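Local coordinates for N-acetylneuraminate lyase (Fusobacterium nucleatum subsp. nucleatum ATCC 25586, PDB 5ZKA), which belongs to the dihydrodipicolinate synthetase family of lyases and aldolases, enzymes built on a TIM barrel, at residues A[43-46]-A[47-51]; A[132-135]-A[136-140]; A[224-227]-A[228-231]. All coordinates share one frame; numbering follows the deposited sequence.

Contact 1 (A[43-46]-A[47-51]); sequences IIRY and NIDKM
The backbone of 43-46 continues into 47-51 along helix 37-49, with i to i+4 hydrogen bonds from Asn47, Ile48 and Asp49 back to Ile43, Ile44 and Arg45, while Tyr46 O accepts from both Lys50 N and Met51 N. This helix is the crossover of a beta-alpha-beta unit of the TIM barrel, between strands 20-24 and 55-58. Arg45 grips Asp49 side-on: NE meets OD2 at 2.9 Å and NH2 meets OD1 at 3.1 Å, both nearly straight. The carboxylate oxygens lie at the edge of the guanidinium, close to its plane, although the two planes are turned 35° apart. Bends at chi2 and chi3 turn the guanidinium toward the following turn to make this fork, and Glu83 of helix 70-84 takes its NH1 in a second salt bridge, so the guanidinium is probably held between two negative charges. Ile44 and Ile48 lie side by side against helix 70-84, CG2 of Ile44 touching CD1 of Ile48 at 3.7 Å, and Ile44 also reaches Leu56 of strand 55-58. The Tyr46 ring has CG anti to the backbone N (chi1 -170°), which carries it along the helix toward Lys50 and Met51. There Lys50 CB sits over one face, 4.2 Å from the ring centroid, in a CH-pi contact. Met51 SD lies 5.0 Å from the centroid of the Tyr46 ring, oblique to it, a Met-aromatic contact, and its CE methyl touches CE2 of Tyr46, while the hydroxyl bonds to Glu275. Asn47 is buried; its OD1 bonds to Ser23, and its ND2, which also bonds to Asn224 OD1, turns back to Ile43 O at 3.0 Å, reaching that oxygen from the face opposite to Asn47 N.

Contact 2 (A[132-135]-A[136-140]); sequences IKDY and YETIV
Segments 132-135 and 136-140 are consecutive turns of helix 129-143, joined by regular i to i+4 bonds from Tyr136, Glu137, Thr138 and Ile139 to the carbonyls of Ile132, Lys133, Asp134 and Tyr135. Two tyrosines dominate the inner side. They form a T-shaped pair, the edge of Tyr135 directed at the face of Tyr136, with centroids 5.1 Å apart and planes at 84°. Tyr135 CG is anti to the backbone N (chi1 160°), whereas Tyr136 CG lies beside its own, and this difference helps to set the two ring planes nearly perpendicular. Ile139 CD1 then sits over the centre of one Tyr135 face, 3.9 Å from the centroid, as a CH-pi contact. Ile132 runs alongside Tyr136, its CG2 3.7 Å from CE2 of that ring. The buried hydroxyls are tied down elsewhere, Tyr136 OH to Ala119 O and Tyr135 OH to Ser96 N. Away from the tyrosine rings, Thr138 OG1 donates to Asp134 O at 2.6 Å, reaching that oxygen from the face opposite to Thr138 N, so one carbonyl accepts twice. Lys133 and Glu137 lie side by side, but NZ and OE1 remain 4.6 Å apart, beyond a salt bridge; Glu137 OE2 bonds to Asn171 ND2. An amphipathic helix of this kind, its aromatic side packed on strands 117-120 and 147-150, is the crossover of a beta-alpha-beta unit in a TIM barrel.

Contact 3 (A[224-227]-A[228-231]); sequences NING and IRAK
The Arg229 guanidinium receives Asn226 OD1 at its edge, close to its plane, while the amide of Asn226 is turned 37° from it. The bond runs fairly straight from NH1 to OD1 at 3.0 Å, the donor tilted 26° from the carbonyl plane of the amide. Arg229 is extended from CG to NE, and its CB and CD pass alongside the asparagine, each 3.5 Å from OD1. Asn226 CG is anti to the backbone N (chi1 -168°), a setting that brings the amide beside the arginine in the following turn. A water bridges the same two residues, donating to Asn226 OD1 at 2.7 Å and accepting from Arg229 N at 3.0 Å. It thus serves a backbone N-H at the kink in helix 223-237, where the N of Ile228 and Arg229 make no bond to the preceding turn. Regular helical bonding resumes with Ala230 N to Asn226 O at 3.2 Å and Lys231 N to Gly227 O at 3.1 Å. Outside these turns, Arg229 NH2 bonds to Phe304 O and Asn226 ND2 to Thr252 on helix 242-262, while Lys231 NZ bonds to Lys52 O and forms a salt bridge with Asp54. This helix follows barrel strand 217-220 in the TIM-barrel fold. With OD1 engaged by both the guanidinium and the water, and ND2 by Thr252, both ends of the buried amide are occupied, which probably fixes its rotation; the arginine charge would probably polarise the amide and make its ND2 a stronger donor toward Thr252.

From the N terminus the three contacts follow in series, none nesting or crossing; each is local to one helix and closes no longer loop than a helical turn or two. Contact 1 lies on helix 37-49 after strand 20-24, contact 2 on helix 129-143 after strand 117-120, and contact 3 on helix 223-237 after strand 217-220. Contact 2 stands across the barrel, its centre about 33 Å from the centres of the others. Contacts 1 and 3 touch, although far apart in sequence: Asn47 ND2 probably bonds to Asn224 OD1 at 3.0 Å, and Met51 SD packs on Ile225, tying the helix after strand 20-24 to the helix after strand 217-220.

Contact 1 (A[43-46]-A[47-51])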
# COMPACT_ATOMS: atom_id res chain seq x y z
N ILE A 43 -28.90 -14.66 -0.57
CA ILE A 43 -27.62 -13.97 -0.39
C ILE A 43 -27.84 -12.48 -0.23
O ILE A 43 -27.20 -11.82 0.60
CB ILE A 43 -26.67 -14.28 -1.56
CG1 ILE A 43 -26.31 -15.77 -1.59
CG2 ILE A 43 -25.41 -13.42 -1.47
CD1 ILE A 43 -25.42 -16.14 -2.79
N ILE A 44 -28.73 -11.91 -1.04
CA ILE A 44 -29.07 -10.50 -0.92
C ILE A 44 -29.63 -10.20 0.47
O ILE A 44 -29.22 -9.24 1.13
CB ILE A 44 -30.07 -10.10 -2.02
CG1 ILE A 44 -29.40 -10.14 -3.39
CG2 ILE A 44 -30.64 -8.72 -1.75
CD1 ILE A 44 -30.38 -10.20 -4.56
N ARG A 45 -30.60 -11.01 0.92
CA ARG A 45 -31.18 -10.79 2.24
C ARG A 45 -30.12 -10.88 3.34
O ARG A 45 -30.12 -10.07 4.28
CB ARG A 45 -32.31 -11.79 2.50
CG ARG A 45 -33.57 -11.54 1.68
CD ARG A 45 -34.66 -10.78 2.46
NE ARG A 45 -34.21 -9.47 2.94
CZ ARG A 45 -34.18 -8.36 2.21
NH1 ARG A 45 -34.56 -8.38 0.94
NH2 ARG A 45 -33.75 -7.22 2.74
N TYR A 46 -29.21 -11.84 3.24
CA TYR A 46 -28.14 -11.95 4.24
C TYR A 46 -27.29 -10.69 4.28
O TYR A 46 -26.98 -10.17 5.36
CB TYR A 46 -27.28 -13.18 3.95
CG TYR A 46 -26.30 -13.53 5.04
CD1 TYR A 46 -26.72 -14.19 6.19
CD2 TYR A 46 -24.95 -13.24 4.91
CE1 TYR A 46 -25.81 -14.51 7.20
CE2 TYR A 46 -24.05 -13.56 5.89
CZ TYR A 46 -24.48 -14.20 7.04
OH TYR A 46 -23.57 -14.52 8.02
N ASN A 47 -26.90 -10.17 3.11
CA ASN A 47 -26.07 -8.97 3.08
C ASN A 47 -26.78 -7.77 3.69
O ASN A 47 -26.19 -7.02 4.48
CB ASN A 47 -25.66 -8.66 1.64
CG ASN A 47 -24.41 -9.39 1.24
OD1 ASN A 47 -23.31 -9.01 1.65
ND2 ASN A 47 -24.56 -10.45 0.45
N ILE A 48 -28.05 -7.56 3.34
CA ILE A 48 -28.75 -6.38 3.82
C ILE A 48 -29.11 -6.53 5.29
O ILE A 48 -28.92 -5.61 6.09
CB ILE A 48 -30.01 -6.13 2.96
CG1 ILE A 48 -29.63 -5.84 1.51
CG2 ILE A 48 -30.83 -4.99 3.56
CD1 ILE A 48 -30.84 -5.88 0.56
N ASP A 49 -29.65 -7.69 5.67
CA ASP A 49 -30.23 -7.85 7.00
C ASP A 49 -29.21 -8.24 8.06
O ASP A 49 -29.38 -7.88 9.24
CB ASP A 49 -31.34 -8.91 6.99
CG ASP A 49 -32.48 -8.57 6.04
OD1 ASP A 49 -32.63 -7.39 5.64
OD2 ASP A 49 -33.24 -9.50 5.69
N LYS A 50 -28.17 -9.00 7.71
CA LYS A 50 -27.22 -9.49 8.71
C LYS A 50 -25.85 -8.85 8.61
O LYS A 50 -25.26 -8.52 9.64
CB LYS A 50 -27.08 -11.02 8.59
CG LYS A 50 -28.40 -11.79 8.81
CD LYS A 50 -29.04 -11.46 10.15
CE LYS A 50 -30.43 -12.08 10.25
NZ LYS A 50 -31.12 -11.75 11.54
N MET A 51 -25.31 -8.68 7.40
CA MET A 51 -24.07 -7.93 7.24
C MET A 51 -24.28 -6.43 7.38
O MET A 51 -23.31 -5.70 7.62
CB MET A 51 -23.42 -8.25 5.89
CG MET A 51 -23.09 -9.73 5.70
SD MET A 51 -21.85 -10.40 6.86
CE MET A 51 -22.89 -11.04 8.21

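Contact 2 (A[132-135]-A[136-140])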
# COMPACT_ATOMS: atom_id res chain seq x y z
N ILE A 132 -10.08 3.98 -24.17
CA ILE A 132 -10.69 3.75 -22.86
C ILE A 132 -11.60 4.91 -22.48
O ILE A 132 -12.70 4.72 -21.93
CB ILE A 132 -9.59 3.54 -21.81
CG1 ILE A 132 -8.90 2.19 -22.03
CG2 ILE A 132 -10.13 3.69 -20.40
CD1 ILE A 132 -7.66 1.96 -21.17
N LYS A 133 -11.17 6.14 -22.78
CA LYS A 133 -11.97 7.32 -22.48
C LYS A 133 -13.27 7.31 -23.28
O LYS A 133 -14.35 7.59 -22.75
CB LYS A 133 -11.16 8.59 -22.78
CG LYS A 133 -11.85 9.89 -22.38
CD LYS A 133 -10.90 11.07 -22.53
CE LYS A 133 -11.60 12.39 -22.29
NZ LYS A 133 -10.84 13.54 -22.86
N ASP A 134 -13.17 7.01 -24.58
CA ASP A 134 -14.35 6.92 -25.43
C ASP A 134 -15.34 5.90 -24.89
O ASP A 134 -16.56 6.11 -24.94
CB ASP A 134 -13.91 6.55 -26.85
CG ASP A 134 -15.02 6.67 -27.87
OD1 ASP A 134 -16.12 7.17 -27.54
OD2 ASP A 134 -14.77 6.26 -29.02
N TYR A 135 -14.83 4.78 -24.39
CA TYR A 135 -15.67 3.73 -23.84
C TYR A 135 -16.47 4.24 -22.65
O TYR A 135 -17.70 4.10 -22.61
CB TYR A 135 -14.77 2.55 -23.47
CG TYR A 135 -15.23 1.49 -22.49
CD1 TYR A 135 -15.08 1.67 -21.12
CD2 TYR A 135 -15.70 0.26 -22.94
CE1 TYR A 135 -15.44 0.69 -20.22
CE2 TYR A 135 -16.06 -0.74 -22.04
CZ TYR A 135 -15.93 -0.52 -20.69
OH TYR A 135 -16.26 -1.51 -19.79
N TYR A 136 -15.80 4.89 -21.70
CA TYR A 136 -16.50 5.42 -20.53
C TYR A 136 -17.49 6.50 -20.93
O TYR A 136 -18.64 6.50 -20.49
CB TYR A 136 -15.49 5.95 -19.52
CG TYR A 136 -14.89 4.84 -18.69
CD1 TYR A 136 -15.69 4.05 -17.87
CD2 TYR A 136 -13.53 4.56 -18.75
CE1 TYR A 136 -15.15 3.01 -17.11
CE2 TYR A 136 -12.98 3.53 -18.00
CZ TYR A 136 -13.80 2.76 -17.19
OH TYR A 136 -13.28 1.74 -16.44
N GLU A 137 -17.05 7.44 -21.76
CA GLU A 137 -17.94 8.54 -22.13
C GLU A 137 -19.14 8.04 -22.92
O GLU A 137 -20.23 8.60 -22.79
CB GLU A 137 -17.17 9.60 -22.93
CG GLU A 137 -15.93 10.09 -22.20
CD GLU A 137 -15.86 11.60 -22.12
OE1 GLU A 137 -15.24 12.22 -23.01
OE2 GLU A 137 -16.40 12.16 -21.14
N THR A 138 -18.95 6.99 -23.72
CA THR A 138 -20.05 6.45 -24.51
C THR A 138 -21.10 5.80 -23.61
O THR A 138 -22.30 6.00 -23.81
CB THR A 138 -19.51 5.44 -25.54
OG1 THR A 138 -18.67 6.12 -26.49
CG2 THR A 138 -20.65 4.74 -26.26
N ILE A 139 -20.67 5.01 -22.62
CA ILE A 139 -21.65 4.41 -21.73
C ILE A 139 -22.44 5.49 -21.01
O ILE A 139 -23.66 5.39 -20.86
CB ILE A 139 -20.96 3.44 -20.74
CG1 ILE A 139 -20.20 2.36 -21.51
CG2 ILE A 139 -22.01 2.83 -19.81
CD1 ILE A 139 -19.25 1.52 -20.64
N VAL A 140 -21.75 6.53 -20.53
CA VAL A 140 -22.44 7.61 -19.82
C VAL A 140 -23.41 8.32 -20.75
O VAL A 140 -24.60 8.49 -20.43
CB VAL A 140 -21.41 8.59 -19.22
CG1 VAL A 140 -22.09 9.84 -18.70
CG2 VAL A 140 -20.60 7.90 -18.13

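Contact 3 (A[224-227]-A[228-231])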
# COMPACT_ATOMS: atom_id res chain seq x y z
N ASN A 224 -19.53 -10.12 2.03
CA ASN A 224 -20.67 -11.05 2.02
C ASN A 224 -20.75 -11.84 3.33
O ASN A 224 -21.84 -12.26 3.72
CB ASN A 224 -20.55 -12.03 0.84
CG ASN A 224 -20.88 -11.39 -0.51
OD1 ASN A 224 -22.04 -11.28 -0.88
ND2 ASN A 224 -19.84 -11.00 -1.26
N ILE A 225 -19.62 -12.07 3.98
CA ILE A 225 -19.60 -12.83 5.23
C ILE A 225 -18.92 -12.09 6.38
O ILE A 225 -19.13 -12.47 7.55
CB ILE A 225 -18.93 -14.20 5.02
CG1 ILE A 225 -17.51 -14.01 4.46
CG2 ILE A 225 -19.75 -15.07 4.08
CD1 ILE A 225 -16.66 -15.27 4.52
N ASN A 226 -18.10 -11.07 6.11
CA ASN A 226 -17.36 -10.37 7.16
C ASN A 226 -17.68 -8.88 7.18
O ASN A 226 -16.86 -8.06 7.61
CB ASN A 226 -15.85 -10.60 6.99
CG ASN A 226 -15.05 -10.16 8.20
OD1 ASN A 226 -15.41 -10.46 9.35
ND2 ASN A 226 -13.96 -9.42 7.95
N GLY A 227 -18.89 -8.51 6.74
CA GLY A 227 -19.26 -7.11 6.65
C GLY A 227 -19.36 -6.39 7.98
O GLY A 227 -19.21 -5.16 8.03
N ILE A 228 -19.67 -7.11 9.07
CA ILE A 228 -19.75 -6.47 10.38
C ILE A 228 -18.40 -5.87 10.76
O ILE A 228 -18.31 -4.68 11.09
CB ILE A 228 -20.23 -7.48 11.45
CG1 ILE A 228 -21.65 -7.94 11.14
CG2 ILE A 228 -20.17 -6.86 12.87
CD1 ILE A 228 -22.62 -6.81 10.93
N ARG A 229 -17.34 -6.68 10.70
CA ARG A 229 -16.00 -6.19 11.03
C ARG A 229 -15.58 -5.07 10.08
O ARG A 229 -14.94 -4.10 10.50
CB ARG A 229 -14.98 -7.33 10.96
CG ARG A 229 -14.93 -8.22 12.21
CD ARG A 229 -13.73 -9.16 12.12
NE ARG A 229 -13.76 -10.14 13.21
CZ ARG A 229 -14.27 -11.36 13.10
NH1 ARG A 229 -14.79 -11.75 11.94
NH2 ARG A 229 -14.27 -12.17 14.16
N ALA A 230 -15.91 -5.20 8.80
CA ALA A 230 -15.49 -4.20 7.82
C ALA A 230 -16.06 -2.83 8.15
O ALA A 230 -15.35 -1.82 8.07
CB ALA A 230 -15.91 -4.62 6.41
N LYS A 231 -17.35 -2.77 8.49
CA LYS A 231 -17.92 -1.49 8.91
C LYS A 231 -17.25 -0.97 10.18
O LYS A 231 -17.05 0.24 10.32
CB LYS A 231 -19.43 -1.63 9.12
CG LYS A 231 -20.23 -1.72 7.84
CD LYS A 231 -21.72 -1.62 8.13
CE LYS A 231 -22.20 -0.19 8.10
NZ LYS A 231 -23.67 -0.17 7.87
O HOH W 1 -17.59 -9.66 10.64